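Local coordinates for hypothetical protein (Geobacillus stearothermophilus, PDB 1SFS) that is of unknown function but, as a glycoside hydrolase-like protein of the Rv2525c-like family, is possibly a bacterial lysozyme, at residues L50-F55 against Y81-L86; G28-D33 against V226-A231; Q36-Q41 against W56-S61; V212-Y217 against R233-F238. All blocks are in the same frame, centred on the assembly; numbering follows the deposited sequence.

Contact 1 of 4, residues L50-F55 against Y81-L86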
loop_
_atom_site.group_PDB
_atom_site.type_symbol
_atom_site.label_atom_id
_atom_site.label_comp_id
_atom_site.label_asym_id
_atom_site.label_seq_id
_atom_site.Cartn_x
_atom_site.Cartn_y
_atom_site.Cartn_z
ATOM N N LEU A 50 7.786 19.525 1.776
ATOM C CA LEU A 50 8.220 18.290 2.450
ATOM C C LEU A 50 9.411 17.677 1.758
ATOM O O LEU A 50 10.375 17.279 2.464
ATOM C CB LEU A 50 7.075 17.270 2.500
ATOM C CG LEU A 50 5.961 17.583 3.489
ATOM C CD1 LEU A 50 4.791 16.628 3.241
ATOM C CD2 LEU A 50 6.397 17.533 4.965
ATOM N N GLY A 51 9.388 17.512 0.471
ATOM C CA GLY A 51 10.439 16.867 -0.221
ATOM C C GLY A 51 9.954 16.262 -1.534
ATOM O O GLY A 51 8.807 16.375 -1.912
ATOM N N TYR A 52 10.859 15.610 -2.243
ATOM C CA TYR A 52 10.524 15.082 -3.551
ATOM C C TYR A 52 10.114 13.616 -3.405
ATOM O O TYR A 52 10.958 12.776 -3.124
ATOM C CB TYR A 52 11.738 15.202 -4.528
ATOM C CG TYR A 52 11.200 15.245 -5.910
ATOM C CD1 TYR A 52 11.186 16.449 -6.629
ATOM C CD2 TYR A 52 10.672 14.141 -6.535
ATOM C CE1 TYR A 52 10.673 16.491 -7.917
ATOM C CE2 TYR A 52 10.107 14.179 -7.815
ATOM C CZ TYR A 52 10.112 15.350 -8.491
ATOM O OH TYR A 52 9.577 15.452 -9.750
ATOM N N PRO A 53 8.835 13.283 -3.560
ATOM C CA PRO A 53 8.441 11.890 -3.310
ATOM C C PRO A 53 8.900 11.015 -4.443
ATOM O O PRO A 53 8.734 11.374 -5.620
ATOM C CB PRO A 53 6.937 12.005 -3.198
ATOM C CG PRO A 53 6.602 13.121 -4.165
ATOM C CD PRO A 53 7.721 14.118 -4.010
ATOM N N LYS A 54 9.396 9.822 -4.148
ATOM C CA LYS A 54 9.757 8.867 -5.179
ATOM C C LYS A 54 8.575 7.965 -5.536
ATOM O O LYS A 54 8.571 7.346 -6.617
ATOM C CB LYS A 54 10.977 8.055 -4.795
ATOM C CG LYS A 54 12.168 8.884 -4.424
ATOM C CD LYS A 54 12.451 10.152 -5.207
ATOM C CE LYS A 54 13.631 11.014 -4.733
ATOM N NZ LYS A 54 13.467 11.599 -3.307
ATOM N N PHE A 55 7.584 7.911 -4.671
ATOM C CA PHE A 55 6.393 7.127 -4.861
ATOM C C PHE A 55 5.255 7.826 -4.145
ATOM O O PHE A 55 5.494 8.612 -3.218
ATOM C CB PHE A 55 6.550 5.669 -4.418
ATOM C CG PHE A 55 6.896 5.518 -2.937
ATOM C CD1 PHE A 55 5.880 5.353 -2.006
ATOM C CD2 PHE A 55 8.197 5.580 -2.503
ATOM C CE1 PHE A 55 6.201 5.240 -0.660
ATOM C CE2 PHE A 55 8.513 5.455 -1.134
ATOM C CZ PHE A 55 7.513 5.272 -0.226
ATOM N N TYR A 81 6.091 13.479 -13.230
ATOM C CA TYR A 81 7.028 13.963 -12.230
ATOM C C TYR A 81 8.134 12.981 -11.887
ATOM O O TYR A 81 8.952 13.233 -11.011
ATOM C CB TYR A 81 6.262 14.356 -10.976
ATOM C CG TYR A 81 5.209 15.382 -11.151
ATOM C CD1 TYR A 81 5.434 16.587 -11.727
ATOM C CD2 TYR A 81 3.924 15.081 -10.682
ATOM C CE1 TYR A 81 4.374 17.511 -11.841
ATOM C CE2 TYR A 81 2.883 15.915 -10.764
ATOM C CZ TYR A 81 3.138 17.136 -11.366
ATOM O OH TYR A 81 2.044 17.989 -11.442
ATOM N N GLY A 82 8.140 11.816 -12.563
ATOM C CA GLY A 82 9.138 10.810 -12.193
ATOM C C GLY A 82 8.816 10.095 -10.886
ATOM O O GLY A 82 9.744 9.569 -10.218
ATOM N N VAL A 83 7.533 10.111 -10.505
ATOM C CA VAL A 83 7.050 9.495 -9.276
ATOM C C VAL A 83 6.334 8.198 -9.640
ATOM O O VAL A 83 5.606 8.133 -10.635
ATOM C CB VAL A 83 6.107 10.505 -8.591
ATOM C CG1 VAL A 83 5.493 9.890 -7.303
ATOM C CG2 VAL A 83 6.822 11.772 -8.231
ATOM N N LYS A 84 6.540 7.165 -8.828
ATOM C CA LYS A 84 5.875 5.885 -8.977
ATOM C C LYS A 84 4.518 5.876 -8.268
ATOM O O LYS A 84 4.430 6.368 -7.138
ATOM C CB LYS A 84 6.750 4.792 -8.376
ATOM C CG LYS A 84 8.055 4.530 -9.044
ATOM C CD LYS A 84 7.884 3.745 -10.323
ATOM C CE LYS A 84 9.156 3.519 -11.110
ATOM N NZ LYS A 84 8.944 2.334 -11.999
ATOM N N VAL A 85 3.501 5.304 -8.893
ATOM C CA VAL A 85 2.217 5.117 -8.247
ATOM C C VAL A 85 2.260 3.859 -7.375
ATOM O O VAL A 85 2.693 2.807 -7.861
ATOM C CB VAL A 85 1.107 4.976 -9.305
ATOM C CG1 VAL A 85 -0.233 4.784 -8.611
ATOM C CG2 VAL A 85 1.103 6.137 -10.269
ATOM N N LEU A 86 1.810 3.938 -6.137
ATOM C CA LEU A 86 1.738 2.836 -5.167
ATOM C C LEU A 86 0.246 2.524 -4.950
ATOM O O LEU A 86 -0.415 3.225 -4.165
ATOM C CB LEU A 86 2.528 3.307 -3.935
ATOM C CG LEU A 86 2.348 2.552 -2.623
ATOM C CD1 LEU A 86 2.690 1.099 -2.900
ATOM C CD2 LEU A 86 3.174 3.083 -1.468
HETATM O O HOH W 1 10.430 7.329 -8.645
#
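Lys54 O is gripped twice: by the backbone N of Lys84 at 3.0 Å, and by a water that also donates to Gly82 O. The bond from Lys84 is almost straight (175°), though its donor stands above the carbonyl plane and not on a lone pair. One residue on, Phe55 CA lies 3.1 Å from Lys84 O, a CA-H...O contact that continues the pairing begun by Lys84 N. Where Gly82 ends helix 72-80 in a Schellman motif, Tyr52 OH gives a shorter bond of 2.6 Å to Tyr81 O, held in the carbonyl plane on a lone pair; the acceptor lies at the edge of the Tyr52 ring. Farther along that ring, CE2 meets Val83 CG2 at 4.1 Å, the two side chains slanting across each other. The same methyl sits 3.3 Å from Pro53 O, a buried carbonyl oxygen that finds no hydrogen-bond partner. Phe55 CG is wedged between its own backbone N and carbonyl carbon (chi1 60°). From there the ring runs beside Leu86, pointing the same way, with CD1 at 3.6 Å from Leu86 CD2 in one of the two modelled Leu86 conformers, so this contact is less certain. Phe43 of helix 40-49 meets the Tyr52 ring edge-to-face and stacks on Tyr81, while Glu195 pairs with Lys54 NZ. The Phe55-Lys84 bridge is parallel, with a CA-CA distance of 4.3 Å. It starts the pairing of strands 55-59 and 84-89, whose connection through helix 72-80 makes a beta-alpha-beta crossover, the building unit of (beta/alpha) barrel folds.

Contact 2 of 4, residues G28-D33 against V226-A231; sequences GIWGVD and VDTNLA
The Trp30 indole takes Leu230 CD2 at its edge, near the ring plane and 4.1 Å from Trp30 CD1, while Thr228 CG2 approaches CZ2 obliquely. Among the smaller flat groups, the Asp33 carboxylate is turned 45° from the amide of Asn229 and 51° from the carboxylate of Asp227. Asn229 ND2 reaches Asp33 OD2 at 2.8 Å along a straight N-H (170°), within its own amide plane and on the anti side of the acid. The two OD1 atoms of Asp33 and Asp227 come within 2.5 Å. Gln216 NE2 is a second donor to Asp33 OD2, and Asp220 N binds Asp227 OD2. With Asp33 replaced by an alanine, Asn229 ND2 and Gln216 NE2 would probably lose the acceptor they share. Six backbone bonds join the antiparallel strands, alternating with non-hydrogen-bonded pairs: Gly31 N to Asn229 O is 2.9 Å, and Asp227 N to Asp33 O the same. Trp30, Val32, Thr228 and Leu230 share one face; Ile29, Ala231, Asp33, Asp227 and Asn229 share the other. This first-to-last strand pairing closes the sheet on itself. At the Asp33-Asp227-Asn229 end, acids and amides offer acceptors and donors that hold one another's orientation.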
loop_
_atom_site.group_PDB
_atom_site.type_symbol
_atom_site.label_atom_id
_atom_site.label_comp_id
_atom_site.label_asym_id
_atom_site.label_seq_id
_atom_site.Cartn_x
_atom_site.Cartn_y
_atom_site.Cartn_z
ATOM N N GLY A 28 16.496 4.160 3.220
ATOM C CA GLY A 28 15.059 4.222 2.759
ATOM C C GLY A 28 14.862 5.285 1.696
ATOM O O GLY A 28 15.417 6.375 1.728
ATOM N N ILE A 29 14.060 5.030 0.697
ATOM C CA ILE A 29 13.546 5.933 -0.359
ATOM C C ILE A 29 12.320 6.572 0.225
ATOM O O ILE A 29 11.507 5.901 0.836
ATOM C CB ILE A 29 13.177 4.987 -1.550
ATOM C CG1 ILE A 29 14.399 4.225 -2.020
ATOM C CG2 ILE A 29 12.516 5.748 -2.643
ATOM C CD1 ILE A 29 15.275 5.004 -2.899
ATOM N N TRP A 30 12.094 7.846 0.023
ATOM C CA TRP A 30 11.006 8.587 0.669
ATOM C C TRP A 30 9.856 8.801 -0.274
ATOM O O TRP A 30 10.057 9.071 -1.474
ATOM C CB TRP A 30 11.568 9.926 1.158
ATOM C CG TRP A 30 10.628 10.763 1.994
ATOM C CD1 TRP A 30 10.413 10.688 3.343
ATOM C CD2 TRP A 30 9.813 11.820 1.513
ATOM N NE1 TRP A 30 9.505 11.617 3.728
ATOM C CE2 TRP A 30 9.116 12.337 2.640
ATOM C CE3 TRP A 30 9.609 12.381 0.239
ATOM C CZ2 TRP A 30 8.239 13.384 2.497
ATOM C CZ3 TRP A 30 8.723 13.431 0.116
ATOM C CH2 TRP A 30 8.066 13.916 1.234
ATOM N N GLY A 31 8.655 8.726 0.270
ATOM C CA GLY A 31 7.450 8.995 -0.499
ATOM C C GLY A 31 6.293 9.342 0.392
ATOM O O GLY A 31 6.461 9.554 1.584
ATOM N N VAL A 32 5.120 9.456 -0.244
ATOM C CA VAL A 32 3.940 9.916 0.462
ATOM C C VAL A 32 2.736 9.082 0.036
ATOM O O VAL A 32 2.854 8.219 -0.834
ATOM C CB VAL A 32 3.659 11.436 0.196
ATOM C CG1 VAL A 32 4.829 12.266 0.711
ATOM C CG2 VAL A 32 3.357 11.706 -1.259
ATOM N N ASP A 33 1.591 9.314 0.638
ATOM C CA ASP A 33 0.336 8.764 0.156
ATOM C C ASP A 33 -0.766 9.793 0.485
ATOM O O ASP A 33 -0.609 10.611 1.398
ATOM C CB ASP A 33 0.037 7.373 0.742
ATOM C CG ASP A 33 -0.142 7.361 2.217
ATOM O OD1 ASP A 33 -1.275 7.754 2.656
ATOM O OD2 ASP A 33 0.796 6.993 2.952
ATOM N N VAL A 226 -1.119 14.785 3.314
ATOM C CA VAL A 226 -0.505 13.532 2.948
ATOM C C VAL A 226 0.063 12.829 4.176
ATOM O O VAL A 226 0.299 13.446 5.235
ATOM C CB VAL A 226 0.636 13.736 1.931
ATOM C CG1 VAL A 226 0.163 14.496 0.711
ATOM C CG2 VAL A 226 1.867 14.445 2.525
ATOM N N ASP A 227 0.288 11.549 4.037
ATOM C CA ASP A 227 1.074 10.747 4.970
ATOM C C ASP A 227 2.467 10.567 4.403
ATOM O O ASP A 227 2.680 10.672 3.200
ATOM C CB ASP A 227 0.462 9.384 5.176
ATOM C CG ASP A 227 -1.004 9.502 5.510
ATOM O OD1 ASP A 227 -1.840 8.789 4.863
ATOM O OD2 ASP A 227 -1.422 10.249 6.404
ATOM N N THR A 228 3.452 10.248 5.268
ATOM C CA THR A 228 4.823 10.095 4.864
ATOM C C THR A 228 5.317 8.667 5.068
ATOM O O THR A 228 5.042 8.012 6.062
ATOM C CB THR A 228 5.761 11.090 5.577
ATOM O OG1 THR A 228 5.654 10.939 6.998
ATOM C CG2 THR A 228 5.397 12.535 5.222
ATOM N N ASN A 229 6.096 8.217 4.064
ATOM C CA ASN A 229 6.543 6.822 3.982
ATOM C C ASN A 229 8.016 6.760 3.645
ATOM O O ASN A 229 8.586 7.662 3.015
ATOM C CB ASN A 229 5.794 6.087 2.879
ATOM C CG ASN A 229 4.314 6.042 3.121
ATOM O OD1 ASN A 229 3.825 5.268 3.909
ATOM N ND2 ASN A 229 3.575 6.880 2.391
ATOM N N LEU A 230 8.616 5.627 3.995
ATOM C CA LEU A 230 9.913 5.204 3.543
ATOM C C LEU A 230 9.796 3.821 2.912
ATOM O O LEU A 230 8.915 3.040 3.297
ATOM C CB LEU A 230 10.939 5.173 4.654
ATOM C CG LEU A 230 11.349 6.547 5.206
ATOM C CD1 LEU A 230 11.965 6.388 6.583
ATOM C CD2 LEU A 230 12.297 7.211 4.249
ATOM N N ALA A 231 10.685 3.488 2.014
ATOM C CA ALA A 231 10.655 2.182 1.333
ATOM C C ALA A 231 12.032 1.609 1.171
ATOM O O ALA A 231 13.027 2.324 1.035
ATOM C CB ALA A 231 9.991 2.284 -0.024
#

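Contact 3 of 4, residues Q36-Q41 against W56-S61; sequences QVVTDQ and WGRYLS
Val38 lays both methyls over the Trp56 indole, coming from the opposite direction. CG2 stands 3.4 Å from the centroid of the five-membered ring and only 13° off its normal, a CH-pi contact; CG1 covers the six-membered part, 3.9 Å from Trp56 CH2. The torsion of Val38 explains this two-point seating, CG1 being anti to the backbone N and CG2 to the carbonyl carbon. Arg58 is folded back on itself: the bend at chi2 (-68°) brings CD to 3.8 Å from Val38 CG2, and chi3 (-65°) turns the guanidinium beneath the 36-38 backbone. Gln36 O thus lies 3.2 Å above the guanidinium plane; its 3.3 Å approach to Arg58 NE is too badly angled for a hydrogen bond. Val37 CA covers the same group, 3.7 Å from NH2. The N-H groups find partners outside the two segments: NE with Glu74, NH1 with Ser34 O and NH2 with Glu68 O. A leucine in place of Arg58 would probably leave Glu74 without its positive mate and take the Arg58 donors from Ser34 O and Glu68 O. Across this contact the attraction is probably mostly dispersion and non-directional electrostatics, while directional bonding to Arg58 comes from flanking residues.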
loop_
_atom_site.group_PDB
_atom_site.type_symbol
_atom_site.label_atom_id
_atom_site.label_comp_id
_atom_site.label_asym_id
_atom_site.label_seq_id
_atom_site.Cartn_x
_atom_site.Cartn_y
_atom_site.Cartn_z
ATOM N N GLN A 36 -6.694 11.957 -1.448
ATOM C CA GLN A 36 -7.149 12.777 -2.575
ATOM C C GLN A 36 -6.200 12.637 -3.766
ATOM O O GLN A 36 -5.049 12.224 -3.689
ATOM C CB GLN A 36 -7.431 14.208 -2.105
ATOM C CG GLN A 36 -6.163 14.941 -1.923
ATOM C CD GLN A 36 -6.445 16.277 -1.208
ATOM O OE1 GLN A 36 -6.671 16.373 -0.022
ATOM N NE2 GLN A 36 -6.362 17.386 -1.945
ATOM N N VAL A 37 -6.750 13.018 -4.928
ATOM C CA VAL A 37 -6.049 13.055 -6.199
ATOM C C VAL A 37 -4.789 13.918 -6.137
ATOM O O VAL A 37 -4.809 15.039 -5.566
ATOM C CB VAL A 37 -6.993 13.598 -7.290
ATOM C CG1 VAL A 37 -6.310 13.964 -8.604
ATOM C CG2 VAL A 37 -8.123 12.616 -7.487
ATOM N N VAL A 38 -3.761 13.431 -6.807
ATOM C CA VAL A 38 -2.545 14.221 -6.974
ATOM C C VAL A 38 -2.777 15.198 -8.109
ATOM O O VAL A 38 -2.569 14.861 -9.261
ATOM C CB VAL A 38 -1.343 13.346 -7.258
ATOM C CG1 VAL A 38 -0.073 14.196 -7.222
ATOM C CG2 VAL A 38 -1.206 12.223 -6.251
ATOM N N THR A 39 -3.149 16.395 -7.809
ATOM C CA THR A 39 -3.140 17.509 -8.746
ATOM C C THR A 39 -1.756 18.093 -8.766
ATOM O O THR A 39 -0.913 17.845 -7.894
ATOM C CB THR A 39 -4.165 18.560 -8.269
ATOM O OG1 THR A 39 -3.701 19.021 -7.006
ATOM C CG2 THR A 39 -5.588 18.018 -8.261
ATOM N N ASP A 40 -1.493 18.951 -9.752
ATOM C CA ASP A 40 -0.209 19.655 -9.746
ATOM C C ASP A 40 -0.040 20.467 -8.490
ATOM O O ASP A 40 1.042 20.530 -7.911
ATOM C CB ASP A 40 -0.009 20.567 -10.947
ATOM C CG ASP A 40 1.429 21.146 -10.959
ATOM O OD1 ASP A 40 2.420 20.402 -11.088
ATOM O OD2 ASP A 40 1.616 22.387 -10.872
ATOM N N GLN A 41 -1.147 21.079 -8.043
ATOM C CA GLN A 41 -1.118 21.870 -6.798
ATOM C C GLN A 41 -0.676 21.032 -5.603
ATOM O O GLN A 41 0.193 21.500 -4.857
ATOM C CB GLN A 41 -2.438 22.583 -6.566
ATOM C CG GLN A 41 -2.549 23.812 -7.463
ATOM C CD GLN A 41 -1.801 25.073 -7.114
ATOM O OE1 GLN A 41 -1.058 25.112 -6.140
ATOM N NE2 GLN A 41 -1.935 26.188 -7.844
ATOM N N TRP A 56 4.040 7.521 -4.594
ATOM C CA TRP A 56 2.845 8.191 -4.063
ATOM C C TRP A 56 1.747 7.156 -3.963
ATOM O O TRP A 56 1.270 6.640 -4.990
ATOM C CB TRP A 56 2.476 9.375 -4.937
ATOM C CG TRP A 56 1.572 10.387 -4.257
ATOM C CD1 TRP A 56 0.404 10.159 -3.598
ATOM C CD2 TRP A 56 1.794 11.804 -4.189
ATOM N NE1 TRP A 56 -0.093 11.332 -3.102
ATOM C CE2 TRP A 56 0.724 12.342 -3.457
ATOM C CE3 TRP A 56 2.800 12.645 -4.642
ATOM C CZ2 TRP A 56 0.639 13.716 -3.205
ATOM C CZ3 TRP A 56 2.708 14.003 -4.392
ATOM C CH2 TRP A 56 1.632 14.515 -3.681
ATOM N N GLY A 57 1.327 6.816 -2.757
ATOM C CA GLY A 57 0.247 5.877 -2.523
ATOM C C GLY A 57 -1.105 6.518 -2.859
ATOM O O GLY A 57 -1.405 7.609 -2.399
ATOM N N ARG A 58 -1.871 5.810 -3.658
ATOM C CA ARG A 58 -3.155 6.276 -4.138
ATOM C C ARG A 58 -4.112 5.117 -4.263
ATOM O O ARG A 58 -3.725 3.960 -4.411
ATOM C CB ARG A 58 -2.997 6.948 -5.507
ATOM C CG ARG A 58 -2.302 8.299 -5.448
ATOM C CD ARG A 58 -3.158 9.381 -4.744
ATOM N NE ARG A 58 -4.350 9.614 -5.550
ATOM C CZ ARG A 58 -5.579 9.267 -5.266
ATOM N NH1 ARG A 58 -5.916 8.784 -4.053
ATOM N NH2 ARG A 58 -6.503 9.413 -6.192
ATOM N N TYR A 59 -5.403 5.433 -4.226
ATOM C CA TYR A 59 -6.463 4.425 -4.144
ATOM C C TYR A 59 -7.003 4.057 -5.492
ATOM O O TYR A 59 -7.278 4.890 -6.361
ATOM C CB TYR A 59 -7.580 4.940 -3.187
ATOM C CG TYR A 59 -7.025 5.073 -1.824
ATOM C CD1 TYR A 59 -6.365 6.227 -1.405
ATOM C CD2 TYR A 59 -7.019 4.000 -0.932
ATOM C CE1 TYR A 59 -5.798 6.323 -0.152
ATOM C CE2 TYR A 59 -6.480 4.078 0.317
ATOM C CZ TYR A 59 -5.864 5.234 0.729
ATOM O OH TYR A 59 -5.272 5.354 1.953
ATOM N N LEU A 60 -7.247 2.759 -5.694
ATOM C CA LEU A 60 -7.759 2.204 -6.934
ATOM C C LEU A 60 -9.210 2.577 -7.213
ATOM O O LEU A 60 -9.599 2.545 -8.399
ATOM C CB LEU A 60 -7.611 0.698 -6.934
ATOM C CG LEU A 60 -6.180 0.186 -7.114
ATOM C CD1 LEU A 60 -6.097 -1.290 -6.777
ATOM C CD2 LEU A 60 -5.659 0.391 -8.523
ATOM N N SER A 61 -9.979 2.846 -6.184
ATOM C CA SER A 61 -11.408 3.146 -6.376
ATOM C C SER A 61 -11.854 4.155 -5.326
ATOM O O SER A 61 -11.186 4.462 -4.315
ATOM C CB SER A 61 -12.206 1.865 -6.389
ATOM O OG SER A 61 -12.172 1.242 -5.129
#

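Contact 4 of 4, residues V212-Y217 against R233-F238; sequences VWVWQY and RRLLDF
Trp213 offers one ring face to Arg234, whose CB lies 3.7 Å from the centroid of the six-membered ring and 8° off its normal, a CH-pi contact. Of two modelled Arg234 conformers, the one described bends at chi3 (-73°) and carries the guanidinium back over the indole, CZ at 3.6 Å from Trp213 NE1 and the planes 25° apart, a less certain position. Phe238 comes to the indole's edge, its CD1 being 4.1 Å from Trp213 CZ3. Val214 and Leu235 cross at about a right angle: Val214 CG2 is 3.7 Å from Leu235 CD2 and equally far from CD1, so one methyl beds against the whole isopropyl fork. In the next shell, Asp232 forms a salt bridge with Arg234 NH2 and a backbone bond with Trp213, tying both partners to one residue. Arg151 makes a cation-pi contact with Phe238, and Leu122 backs both Leu235 and Phe238. The 233-238 chain is coiled by Leu236 N to Arg233 O (3.1 Å) and Phe238 N to Leu235 O (2.9 Å), as in 3-10 turns. This C-terminal turn packs where strands 122-126 and 211-218 begin, consistent with a plug at the N-terminal end of a glycoside hydrolase-like barrel.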
loop_
_atom_site.group_PDB
_atom_site.type_symbol
_atom_site.label_atom_id
_atom_site.label_comp_id
_atom_site.label_asym_id
_atom_site.label_seq_id
_atom_site.Cartn_x
_atom_site.Cartn_y
_atom_site.Cartn_z
ATOM N N VAL A 212 9.038 -6.713 4.187
ATOM C CA VAL A 212 8.491 -5.458 4.718
ATOM C C VAL A 212 9.230 -4.315 4.035
ATOM O O VAL A 212 10.296 -3.864 4.473
ATOM C CB VAL A 212 8.541 -5.368 6.247
ATOM C CG1 VAL A 212 7.865 -4.100 6.679
ATOM C CG2 VAL A 212 7.937 -6.583 6.886
ATOM N N TRP A 213 8.703 -3.887 2.898
ATOM C CA TRP A 213 9.370 -2.986 1.989
ATOM C C TRP A 213 8.844 -1.582 1.983
ATOM O O TRP A 213 9.377 -0.743 1.272
ATOM C CB TRP A 213 9.360 -3.532 0.554
ATOM C CG TRP A 213 10.187 -4.768 0.358
ATOM C CD1 TRP A 213 10.978 -5.418 1.245
ATOM C CD2 TRP A 213 10.243 -5.481 -0.897
ATOM N NE1 TRP A 213 11.559 -6.521 0.599
ATOM C CE2 TRP A 213 11.112 -6.573 -0.692
ATOM C CE3 TRP A 213 9.629 -5.275 -2.140
ATOM C CZ2 TRP A 213 11.383 -7.473 -1.710
ATOM C CZ3 TRP A 213 9.906 -6.177 -3.162
ATOM C CH2 TRP A 213 10.756 -7.212 -2.898
ATOM N N VAL A 214 7.795 -1.291 2.720
ATOM C CA VAL A 214 7.252 0.052 2.849
ATOM C C VAL A 214 6.924 0.293 4.304
ATOM O O VAL A 214 6.484 -0.630 4.993
ATOM C CB VAL A 214 6.009 0.318 1.967
ATOM C CG1 VAL A 214 5.937 1.790 1.589
ATOM C CG2 VAL A 214 5.951 -0.592 0.749
ATOM N N TRP A 215 7.054 1.532 4.769
ATOM C CA TRP A 215 6.803 1.904 6.138
ATOM C C TRP A 215 6.101 3.267 6.157
ATOM O O TRP A 215 6.718 4.275 5.746
ATOM C CB TRP A 215 8.122 1.999 6.905
ATOM C CG TRP A 215 7.978 2.418 8.321
ATOM C CD1 TRP A 215 6.947 2.222 9.177
ATOM C CD2 TRP A 215 8.948 3.148 9.087
ATOM N NE1 TRP A 215 7.210 2.769 10.393
ATOM C CE2 TRP A 215 8.439 3.356 10.361
ATOM C CE3 TRP A 215 10.210 3.666 8.770
ATOM C CZ2 TRP A 215 9.144 4.051 11.347
ATOM C CZ3 TRP A 215 10.917 4.361 9.738
ATOM C CH2 TRP A 215 10.378 4.541 11.001
ATOM N N GLN A 216 4.887 3.334 6.640
ATOM C CA GLN A 216 4.189 4.606 6.869
ATOM C C GLN A 216 4.621 5.085 8.261
ATOM O O GLN A 216 4.115 4.592 9.266
ATOM C CB GLN A 216 2.706 4.459 6.740
ATOM C CG GLN A 216 1.997 5.808 6.664
ATOM C CD GLN A 216 0.522 5.588 6.622
ATOM O OE1 GLN A 216 -0.027 5.080 7.619
ATOM N NE2 GLN A 216 -0.105 5.910 5.509
ATOM N N TYR A 217 5.563 6.018 8.306
ATOM C CA TYR A 217 6.088 6.454 9.580
ATOM C C TYR A 217 5.376 7.656 10.175
ATOM O O TYR A 217 5.600 7.992 11.343
ATOM C CB TYR A 217 7.599 6.703 9.476
ATOM C CG TYR A 217 7.990 7.913 8.707
ATOM C CD1 TYR A 217 8.143 9.132 9.324
ATOM C CD2 TYR A 217 8.311 7.882 7.360
ATOM C CE1 TYR A 217 8.528 10.263 8.626
ATOM C CE2 TYR A 217 8.694 8.989 6.645
ATOM C CZ TYR A 217 8.819 10.206 7.284
ATOM O OH TYR A 217 9.206 11.303 6.571
ATOM N N ARG A 233 14.402 0.003 -1.524
ATOM C CA ARG A 233 14.458 0.316 -2.975
ATOM C C ARG A 233 13.935 -0.807 -3.848
ATOM O O ARG A 233 13.520 -0.589 -4.994
ATOM C CB ARG A 233 15.893 0.722 -3.348
ATOM C CG ARG A 233 15.992 1.584 -4.600
ATOM C CD ARG A 233 17.391 2.105 -4.925
ATOM N NE ARG A 233 17.456 3.577 -4.944
ATOM C CZ ARG A 233 18.227 4.369 -4.205
ATOM N NH1 ARG A 233 19.105 3.946 -3.297
ATOM N NH2 ARG A 233 18.142 5.682 -4.347
ATOM N N ARG A 234 13.884 -2.180 -3.309
ATOM C CA ARG A 234 13.287 -3.236 -4.110
ATOM C C ARG A 234 11.854 -2.917 -4.489
ATOM O O ARG A 234 11.323 -3.399 -5.503
ATOM C CB ARG A 234 13.399 -4.608 -3.378
ATOM C CG ARG A 234 14.834 -5.142 -3.376
ATOM C CD ARG A 234 14.945 -6.362 -2.474
ATOM N NE ARG A 234 14.886 -5.966 -1.077
ATOM C CZ ARG A 234 15.143 -6.729 -0.039
ATOM N NH1 ARG A 234 15.503 -8.003 -0.214
ATOM N NH2 ARG A 234 15.071 -6.311 1.209
ATOM N N LEU A 235 11.188 -2.060 -3.690
ATOM C CA LEU A 235 9.797 -1.748 -3.996
ATOM C C LEU A 235 9.640 -1.186 -5.380
ATOM O O LEU A 235 8.635 -1.435 -6.068
ATOM C CB LEU A 235 9.281 -0.777 -2.958
ATOM C CG LEU A 235 7.826 -0.355 -3.117
ATOM C CD1 LEU A 235 6.891 -1.492 -2.762
ATOM C CD2 LEU A 235 7.536 0.886 -2.255
ATOM N N LEU A 236 10.575 -0.340 -5.806
ATOM C CA LEU A 236 10.284 0.534 -6.947
ATOM C C LEU A 236 10.075 -0.201 -8.233
ATOM O O LEU A 236 9.262 0.220 -9.047
ATOM C CB LEU A 236 11.392 1.566 -7.064
ATOM C CG LEU A 236 11.551 2.590 -5.946
ATOM C CD1 LEU A 236 12.730 3.508 -6.237
ATOM C CD2 LEU A 236 10.221 3.306 -5.717
ATOM N N ASP A 237 10.746 -1.313 -8.428
ATOM C CA ASP A 237 10.561 -2.114 -9.644
ATOM C C ASP A 237 9.205 -2.758 -9.734
ATOM O O ASP A 237 8.863 -3.262 -10.803
ATOM C CB ASP A 237 11.634 -3.216 -9.708
ATOM C CG ASP A 237 12.891 -2.631 -10.330
ATOM O OD1 ASP A 237 12.876 -1.466 -10.745
ATOM O OD2 ASP A 237 13.877 -3.390 -10.366
ATOM N N PHE A 238 8.436 -2.741 -8.652
ATOM C CA PHE A 238 7.087 -3.272 -8.625
ATOM C C PHE A 238 6.035 -2.191 -8.600
ATOM O O PHE A 238 4.860 -2.496 -8.387
ATOM C CB PHE A 238 6.959 -4.266 -7.467
ATOM C CG PHE A 238 7.841 -5.470 -7.674
ATOM C CD1 PHE A 238 9.088 -5.524 -7.096
ATOM C CD2 PHE A 238 7.441 -6.502 -8.486
ATOM C CE1 PHE A 238 9.905 -6.614 -7.310
ATOM C CE2 PHE A 238 8.225 -7.597 -8.699
ATOM C CZ PHE A 238 9.467 -7.632 -8.118
#

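In the fold
All four contacts reach one sheet; contacts 2, 3 and 4 are buried and contact 1 partly so. Contact 2 joins the first and last strands, with contacts 1 and 3 nested along the chain inside the loop it closes. Those two share strand 55-59: contact 1 links it to strand 84-89, while contact 3 packs residues before helix 40-49 against its side chains. Tyr81 OH to Asp40 OD1 ties them directly. Contact 4 adjoins contact 2 through strand 211-218, and lies about 18 Å, centre to centre, from contact 3. Chemistry follows place: six backbone bonds in contact 2, a mixture in contact 1, ring-face packing in contacts 3 and 4, where exposed Arg234 at the margin contrasts with buried Arg58.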